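Local coordinates for protein SsRai1 (Scheffersomyces stipitis, PDB 5BTO) that hydrolyses NAD caps, and also acts on methylguanosine-capped and 5'-triphosphate RNA ends, with a divalent metal, and stabilises and stimulates the exoribonuclease RAT1, at residues N146-I151 and A359-F364; P131-V136 and L153-E158; M8-S13 and L348-R353. All coordinates share one frame; numbering follows the deposited sequence.

Interaction 1: residues N146-I151 and A359-F364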
# COMPACT_ATOMS: atom_id res chain seq x y z
N ASN A 146 -16.80 -13.81 -7.34
CA ASN A 146 -17.66 -13.31 -8.41
C ASN A 146 -18.05 -11.87 -8.18
O ASN A 146 -17.90 -11.35 -7.07
CB ASN A 146 -18.93 -14.15 -8.57
CG ASN A 146 -19.61 -13.94 -9.94
OD1 ASN A 146 -18.99 -13.42 -10.87
ND2 ASN A 146 -20.86 -14.32 -10.05
N SER A 147 -18.56 -11.22 -9.21
CA SER A 147 -19.20 -9.93 -9.03
C SER A 147 -20.50 -10.11 -8.26
O SER A 147 -21.04 -11.21 -8.17
CB SER A 147 -19.50 -9.29 -10.39
OG SER A 147 -20.21 -10.19 -11.22
N ASP A 148 -21.00 -9.02 -7.69
CA ASP A 148 -22.25 -9.07 -6.96
C ASP A 148 -23.43 -8.71 -7.85
O ASP A 148 -23.47 -7.64 -8.46
CB ASP A 148 -22.19 -8.14 -5.75
CG ASP A 148 -23.43 -8.25 -4.88
OD1 ASP A 148 -23.53 -9.23 -4.10
OD2 ASP A 148 -24.29 -7.36 -4.96
N GLU A 149 -24.40 -9.61 -7.93
CA GLU A 149 -25.53 -9.46 -8.84
C GLU A 149 -26.27 -8.13 -8.67
O GLU A 149 -26.48 -7.40 -9.64
CB GLU A 149 -26.50 -10.63 -8.68
CG GLU A 149 -27.64 -10.64 -9.68
CD GLU A 149 -28.43 -11.93 -9.65
OE1 GLU A 149 -27.91 -12.94 -9.13
OE2 GLU A 149 -29.57 -11.94 -10.15
N GLU A 150 -26.65 -7.82 -7.44
CA GLU A 150 -27.43 -6.62 -7.18
C GLU A 150 -26.62 -5.36 -7.51
O GLU A 150 -27.12 -4.45 -8.17
CB GLU A 150 -27.91 -6.59 -5.72
CG GLU A 150 -26.82 -6.17 -4.74
CD GLU A 150 -27.09 -6.60 -3.32
OE1 GLU A 150 -28.28 -6.72 -2.94
OE2 GLU A 150 -26.10 -6.83 -2.59
N ILE A 151 -25.37 -5.31 -7.07
CA ILE A 151 -24.53 -4.15 -7.32
C ILE A 151 -24.33 -3.95 -8.82
O ILE A 151 -24.41 -2.82 -9.32
CB ILE A 151 -23.17 -4.26 -6.60
CG1 ILE A 151 -23.37 -4.08 -5.09
CG2 ILE A 151 -22.18 -3.23 -7.15
CD1 ILE A 151 -22.09 -4.20 -4.27
N ALA A 359 -18.33 -14.71 4.64
CA ALA A 359 -18.13 -14.27 3.26
C ALA A 359 -17.56 -12.86 3.29
O ALA A 359 -17.72 -12.15 4.29
CB ALA A 359 -19.44 -14.29 2.50
N TYR A 360 -16.91 -12.46 2.20
CA TYR A 360 -16.20 -11.18 2.16
C TYR A 360 -16.55 -10.35 0.92
O TYR A 360 -16.96 -10.88 -0.12
CB TYR A 360 -14.68 -11.40 2.24
CG TYR A 360 -14.23 -11.96 3.58
CD1 TYR A 360 -14.28 -13.33 3.85
CD2 TYR A 360 -13.78 -11.11 4.58
CE1 TYR A 360 -13.89 -13.83 5.10
CE2 TYR A 360 -13.39 -11.60 5.81
CZ TYR A 360 -13.43 -12.95 6.07
OH TYR A 360 -13.05 -13.40 7.32
N ARG A 361 -16.41 -9.03 1.06
CA ARG A 361 -16.57 -8.08 -0.04
C ARG A 361 -15.24 -7.38 -0.27
O ARG A 361 -14.70 -6.75 0.64
CB ARG A 361 -17.67 -7.06 0.29
CG ARG A 361 -17.71 -5.83 -0.61
CD ARG A 361 -18.14 -6.18 -2.05
NE ARG A 361 -19.34 -7.02 -2.08
CZ ARG A 361 -20.56 -6.62 -1.73
NH1 ARG A 361 -20.77 -5.38 -1.32
NH2 ARG A 361 -21.58 -7.46 -1.79
N VAL A 362 -14.72 -7.51 -1.49
CA VAL A 362 -13.54 -6.77 -1.91
C VAL A 362 -14.04 -5.58 -2.72
O VAL A 362 -14.81 -5.75 -3.66
CB VAL A 362 -12.60 -7.63 -2.79
CG1 VAL A 362 -11.43 -6.80 -3.32
CG2 VAL A 362 -12.09 -8.83 -2.01
N SER A 363 -13.62 -4.37 -2.34
CA SER A 363 -14.15 -3.19 -3.00
C SER A 363 -13.08 -2.15 -3.26
O SER A 363 -12.25 -1.85 -2.40
CB SER A 363 -15.26 -2.56 -2.14
OG SER A 363 -15.81 -1.42 -2.77
N PHE A 364 -13.09 -1.60 -4.47
CA PHE A 364 -12.34 -0.39 -4.74
C PHE A 364 -13.32 0.75 -4.94
O PHE A 364 -14.20 0.68 -5.80
CB PHE A 364 -11.43 -0.53 -5.96
CG PHE A 364 -10.79 0.78 -6.37
CD1 PHE A 364 -9.79 1.33 -5.59
CD2 PHE A 364 -11.20 1.44 -7.51
CE1 PHE A 364 -9.21 2.54 -5.95
CE2 PHE A 364 -10.62 2.64 -7.88
CZ PHE A 364 -9.62 3.20 -7.10
O HOH W 1 -24.26 -6.98 -0.95
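Ile-151 lays its terminal methyl over one face of the Arg-361 guanidinium, with Ile-151 CD1 3.4 Å from Arg-361 NH1. The arginine starts from strand 359-365 with CG anti to its own nitrogen (chi1 166°) and then bends twice, at chi2 and chi3, which carries its head across to the start of helix 149-166. There Asp-148 forms a long salt bridge, its OD1 lying 3.5 Å from Arg-361 NH2. The carboxylate and guanidinium planes are 52° apart, so this is an oblique ion pair rather than a flat two-pronged one. A water in the guanidinium plane extends the link: it accepts from Arg-361 NH2 at 2.8 Å and donates to Glu-150 OE2.

Asn-135, on the intervening strand 132-139, gives both charged groups their stronger partner. Its ND2 donates to Asp-148 OD1 and its OD1 accepts from Arg-361 NH2. Asp-148 also occupies the N-cap position of the helix, where its other oxygen accepts from Ile-151 N, although that oxygen is less surely placed. The buried arginine charge is therefore probably offset by the nearby carboxylates and solvated by the Asn-135 oxygen and the water, with a methyl over one face.

Interaction 2: residues P131-V136 and L153-E158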
# COMPACT_ATOMS: atom_id res chain seq x y z
N PRO A 131 -15.10 1.72 -10.40
CA PRO A 131 -15.33 0.94 -9.17
C PRO A 131 -15.14 -0.56 -9.39
O PRO A 131 -15.30 -1.05 -10.51
CB PRO A 131 -16.79 1.23 -8.83
CG PRO A 131 -17.42 1.59 -10.15
CD PRO A 131 -16.34 2.33 -10.90
N VAL A 132 -14.77 -1.26 -8.33
CA VAL A 132 -14.69 -2.72 -8.34
C VAL A 132 -15.41 -3.24 -7.10
O VAL A 132 -15.19 -2.74 -5.99
CB VAL A 132 -13.24 -3.23 -8.32
CG1 VAL A 132 -13.20 -4.76 -8.31
CG2 VAL A 132 -12.47 -2.70 -9.53
N ASP A 133 -16.28 -4.22 -7.29
CA ASP A 133 -16.92 -4.88 -6.15
C ASP A 133 -17.00 -6.38 -6.39
O ASP A 133 -17.64 -6.83 -7.35
CB ASP A 133 -18.31 -4.29 -5.88
CG ASP A 133 -18.24 -2.90 -5.30
OD1 ASP A 133 -18.03 -2.77 -4.07
OD2 ASP A 133 -18.40 -1.93 -6.06
N LEU A 134 -16.34 -7.15 -5.53
CA LEU A 134 -16.31 -8.59 -5.68
C LEU A 134 -16.73 -9.29 -4.41
O LEU A 134 -16.39 -8.85 -3.31
CB LEU A 134 -14.91 -9.06 -6.06
CG LEU A 134 -14.24 -8.40 -7.27
CD1 LEU A 134 -12.78 -8.80 -7.34
CD2 LEU A 134 -14.98 -8.79 -8.56
N ASN A 135 -17.48 -10.38 -4.56
CA ASN A 135 -17.80 -11.24 -3.42
C ASN A 135 -16.80 -12.37 -3.39
O ASN A 135 -16.45 -12.93 -4.43
CB ASN A 135 -19.21 -11.81 -3.55
CG ASN A 135 -20.28 -10.75 -3.41
OD1 ASN A 135 -20.10 -9.76 -2.70
ND2 ASN A 135 -21.41 -10.96 -4.08
N VAL A 136 -16.32 -12.71 -2.19
CA VAL A 136 -15.33 -13.77 -2.05
C VAL A 136 -15.75 -14.67 -0.91
O VAL A 136 -16.13 -14.19 0.16
CB VAL A 136 -13.94 -13.21 -1.72
CG1 VAL A 136 -12.92 -14.33 -1.67
CG2 VAL A 136 -13.53 -12.14 -2.73
N LEU A 153 -26.33 -4.93 -11.24
CA LEU A 153 -27.60 -4.50 -11.82
C LEU A 153 -27.80 -3.00 -11.63
O LEU A 153 -28.12 -2.28 -12.57
CB LEU A 153 -28.77 -5.26 -11.20
CG LEU A 153 -29.01 -6.68 -11.72
CD1 LEU A 153 -30.06 -7.41 -10.88
CD2 LEU A 153 -29.42 -6.64 -13.18
N ALA A 154 -27.59 -2.55 -10.40
CA ALA A 154 -27.78 -1.14 -10.07
C ALA A 154 -26.79 -0.26 -10.82
O ALA A 154 -27.11 0.86 -11.22
CB ALA A 154 -27.66 -0.93 -8.57
N ARG A 155 -25.58 -0.78 -11.01
CA ARG A 155 -24.49 -0.00 -11.59
C ARG A 155 -24.69 0.28 -13.08
O ARG A 155 -24.49 1.40 -13.54
CB ARG A 155 -23.16 -0.72 -11.35
CG ARG A 155 -21.92 0.12 -11.61
CD ARG A 155 -20.74 -0.39 -10.80
NE ARG A 155 -20.80 0.05 -9.41
CZ ARG A 155 -20.06 -0.47 -8.42
NH1 ARG A 155 -19.21 -1.47 -8.65
NH2 ARG A 155 -20.19 0.02 -7.19
N ARG A 156 -25.10 -0.74 -13.83
CA ARG A 156 -25.31 -0.56 -15.26
C ARG A 156 -26.49 0.39 -15.54
O ARG A 156 -26.42 1.22 -16.44
CB ARG A 156 -25.52 -1.90 -15.96
CG ARG A 156 -24.28 -2.79 -15.97
CD ARG A 156 -24.45 -3.96 -16.93
NE ARG A 156 -24.12 -5.24 -16.31
CZ ARG A 156 -22.96 -5.87 -16.44
NH1 ARG A 156 -21.99 -5.34 -17.18
NH2 ARG A 156 -22.76 -7.03 -15.83
N LYS A 157 -27.55 0.26 -14.75
CA LYS A 157 -28.70 1.14 -14.88
C LYS A 157 -28.32 2.56 -14.50
O LYS A 157 -28.72 3.52 -15.17
CB LYS A 157 -29.85 0.64 -14.00
CG LYS A 157 -31.13 1.44 -14.15
CD LYS A 157 -31.56 1.50 -15.61
CE LYS A 157 -32.84 2.32 -15.78
NZ LYS A 157 -32.70 3.69 -15.20
N GLU A 158 -27.56 2.70 -13.42
CA GLU A 158 -27.05 4.00 -13.00
C GLU A 158 -26.27 4.65 -14.15
O GLU A 158 -26.48 5.81 -14.47
CB GLU A 158 -26.14 3.85 -11.77
CG GLU A 158 -25.55 5.17 -11.28
CD GLU A 158 -24.53 4.97 -10.16
OE1 GLU A 158 -24.13 3.82 -9.91
OE2 GLU A 158 -24.13 5.98 -9.54
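Arg-155 is where helix 149-166 reaches segment 131-136, and it provides the helix side of the contact. Its CG is anti to the backbone nitrogen, and the chain runs out from the helix and bends at chi3, so that the guanidinium arrives end-on at Asp-133. NH1 and NH2 both donate to one oxygen: Arg-155 NH1 is 2.8 Å from Asp-133 OD2, and Arg-155 NH2 is 2.9 Å from Asp-133 OD2. This oxygen lies in the guanidinium plane, but it is used differently by the two donors. NH1 meets the anti lone pair, whereas NH2 comes from the syn side, 32° out of the carboxylate plane. The N-H...O angles of 147° and 140° are bent, as expected when two donors converge on one atom. Pro-131 covers one face of the same group, its CB 3.6 Å from Arg-155 NH1 and displaced toward the rim. With an alanine here in place of the arginine, Asp-133 OD2 is likely to lose both donors and its charged mate, and the Pro-131 ring its cover.

Farther along, Arg-156 turns to Met-84, and Glu-158 N continues the helix with a bond to Ala-154 O. Through Arg-155 the helix is joined to strand 132-139, which pairs with strands 142-147 and 359-365; Asp-133 OD1 accepts from Ser-363 OG of the latter, and Asn-135 touches Leu-384 and Glu-388 of helix 378-388.

Interaction 3: residues M8-S13 and L348-R353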
# COMPACT_ATOMS: atom_id res chain seq x y z
N MET A 8 -14.86 -4.44 10.90
CA MET A 8 -14.97 -5.62 10.05
C MET A 8 -14.39 -5.41 8.67
O MET A 8 -14.70 -6.17 7.77
CB MET A 8 -16.42 -6.10 9.97
CG MET A 8 -16.97 -6.52 11.33
SD MET A 8 -18.62 -7.22 11.27
CE MET A 8 -18.30 -8.82 10.52
N MET A 9 -13.53 -4.40 8.53
CA MET A 9 -12.90 -4.06 7.24
C MET A 9 -11.38 -3.88 7.35
O MET A 9 -10.89 -3.34 8.35
CB MET A 9 -13.55 -2.79 6.68
CG MET A 9 -13.05 -2.36 5.32
SD MET A 9 -14.00 -0.95 4.74
CE MET A 9 -15.59 -1.28 5.51
N LYS A 10 -10.65 -4.35 6.34
CA LYS A 10 -9.19 -4.19 6.21
C LYS A 10 -8.86 -3.44 4.91
O LYS A 10 -9.60 -3.53 3.95
CB LYS A 10 -8.50 -5.56 6.15
CG LYS A 10 -8.71 -6.42 7.39
CD LYS A 10 -8.10 -7.81 7.23
CE LYS A 10 -8.31 -8.68 8.47
NZ LYS A 10 -7.87 -10.10 8.24
N THR A 11 -7.73 -2.73 4.88
CA THR A 11 -7.39 -1.90 3.72
C THR A 11 -6.05 -2.29 3.13
O THR A 11 -5.10 -2.56 3.86
CB THR A 11 -7.35 -0.39 4.10
OG1 THR A 11 -8.65 0.02 4.55
CG2 THR A 11 -6.94 0.47 2.90
N LEU A 12 -5.98 -2.34 1.80
CA LEU A 12 -4.74 -2.59 1.10
C LEU A 12 -4.30 -1.30 0.40
O LEU A 12 -5.08 -0.70 -0.33
CB LEU A 12 -4.92 -3.71 0.06
CG LEU A 12 -3.68 -4.06 -0.77
CD1 LEU A 12 -2.58 -4.71 0.07
CD2 LEU A 12 -4.05 -4.98 -1.95
N SER A 13 -3.06 -0.88 0.63
CA SER A 13 -2.51 0.31 -0.04
C SER A 13 -2.51 0.13 -1.55
O SER A 13 -2.10 -0.92 -2.04
CB SER A 13 -1.07 0.56 0.37
OG SER A 13 -0.56 1.66 -0.37
N LEU A 348 -5.38 -14.05 -0.22
CA LEU A 348 -5.11 -15.38 0.32
C LEU A 348 -4.59 -15.35 1.76
O LEU A 348 -4.84 -16.26 2.53
CB LEU A 348 -4.19 -16.17 -0.61
CG LEU A 348 -4.87 -16.61 -1.91
CD1 LEU A 348 -3.86 -17.19 -2.90
CD2 LEU A 348 -6.00 -17.59 -1.64
N GLN A 349 -3.87 -14.28 2.11
CA GLN A 349 -3.35 -14.12 3.47
C GLN A 349 -4.42 -13.70 4.47
O GLN A 349 -4.39 -14.11 5.64
CB GLN A 349 -2.22 -13.08 3.49
CG GLN A 349 -0.88 -13.56 2.97
CD GLN A 349 0.20 -12.50 3.07
OE1 GLN A 349 -0.00 -11.45 3.69
NE2 GLN A 349 1.36 -12.76 2.46
N GLU A 350 -5.38 -12.90 4.01
CA GLU A 350 -6.34 -12.26 4.92
C GLU A 350 -7.68 -12.99 5.07
O GLU A 350 -8.41 -12.74 6.04
CB GLU A 350 -6.58 -10.81 4.49
CG GLU A 350 -5.34 -9.94 4.53
CD GLU A 350 -4.74 -9.86 5.93
OE1 GLU A 350 -5.50 -9.93 6.91
OE2 GLU A 350 -3.50 -9.76 6.03
N ILE A 351 -8.01 -13.88 4.15
CA ILE A 351 -9.26 -14.62 4.24
C ILE A 351 -8.96 -16.05 4.70
O ILE A 351 -8.36 -16.81 3.97
CB ILE A 351 -9.99 -14.66 2.87
CG1 ILE A 351 -10.33 -13.24 2.41
CG2 ILE A 351 -11.25 -15.51 2.95
CD1 ILE A 351 -10.92 -13.15 1.02
N PRO A 352 -9.36 -16.40 5.93
CA PRO A 352 -9.09 -17.75 6.45
C PRO A 352 -9.65 -18.83 5.52
O PRO A 352 -10.84 -18.82 5.22
CB PRO A 352 -9.81 -17.77 7.80
CG PRO A 352 -9.85 -16.34 8.22
CD PRO A 352 -10.02 -15.55 6.94
N ARG A 353 -8.80 -19.75 5.08
CA ARG A 353 -9.21 -20.67 4.04
C ARG A 353 -10.16 -21.74 4.55
O ARG A 353 -10.96 -22.27 3.78
CB ARG A 353 -8.00 -21.35 3.38
CG ARG A 353 -8.34 -22.01 2.05
CD ARG A 353 -8.27 -21.01 0.89
NE ARG A 353 -6.90 -20.55 0.71
CZ ARG A 353 -6.01 -21.16 -0.06
NH1 ARG A 353 -6.34 -22.25 -0.75
NH2 ARG A 353 -4.78 -20.67 -0.15
O HOH W 2 -10.13 -10.63 6.82
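Lys-10 and Glu-350 form a salt bridge between the edge strand 9-12 and the end of helix 333-350. Lys-10 NZ donates to Glu-350 OE1 at 2.7 Å and meets this oxygen nearly along its C-O axis. The lysine chain is extended beyond CG, while the glutamate folds back at chi2 (-60°), bringing its carboxylate beside the lysine's outer methylenes. Lys-10 CD and Glu-350 OE1 are 3.4 Å apart, so the oxygen rests alongside the end of the chain as well as against the ammonium.

A water supplies a second acceptor for the ammonium: Lys-10 NZ donates to it at 2.7 Å. The same water donates to the backbone Glu-350 O at 2.8 Å. The main-chain acceptor thus served belongs to the last helical residue, since Ile-351 is the first to leave helical backbone angles. A lysine charge near this carbonyl end would probably be favoured by the helix dipole.

Around the bridge, Lys-10 also touches Trp-346, and Leu-12 packs on Trp-339, Val-343 and Trp-346. On the strand's far end, Ser-13 OG bonds to Glu-50 of the second subunit. The arrangement is that of a helix packed across several strands of a mixed beta-sheet, its C-terminal end joined by a surface salt bridge to the strand outermost within this chain, away from the annotated substrate and metal sites.

All three contacts involve the large mixed sheet and lie on the same side of the chain's centre. From one edge the order in this sheet begins 9-12, 370-375, 359-365, 132-139, 142-147, so interaction 3 sits at the edge and interactions 1 and 2 farther in. The centres of interactions 1 and 2 are 7 Å apart; both use helix 149-166, and Asn-135 couples them directly. Interaction 3 lies about 14 Å from interaction 1 and 20 Å from interaction 2, centre to centre, and Ile-351 packs on Tyr-360 and Val-136. Along the chain, interaction 2 is nested within interaction 3, while interaction 1 crosses both. The contacts bring the N-terminal strand, residues 131-158 and residues 348-364 together on one sheet of the PD-(D/E)XK-type fold.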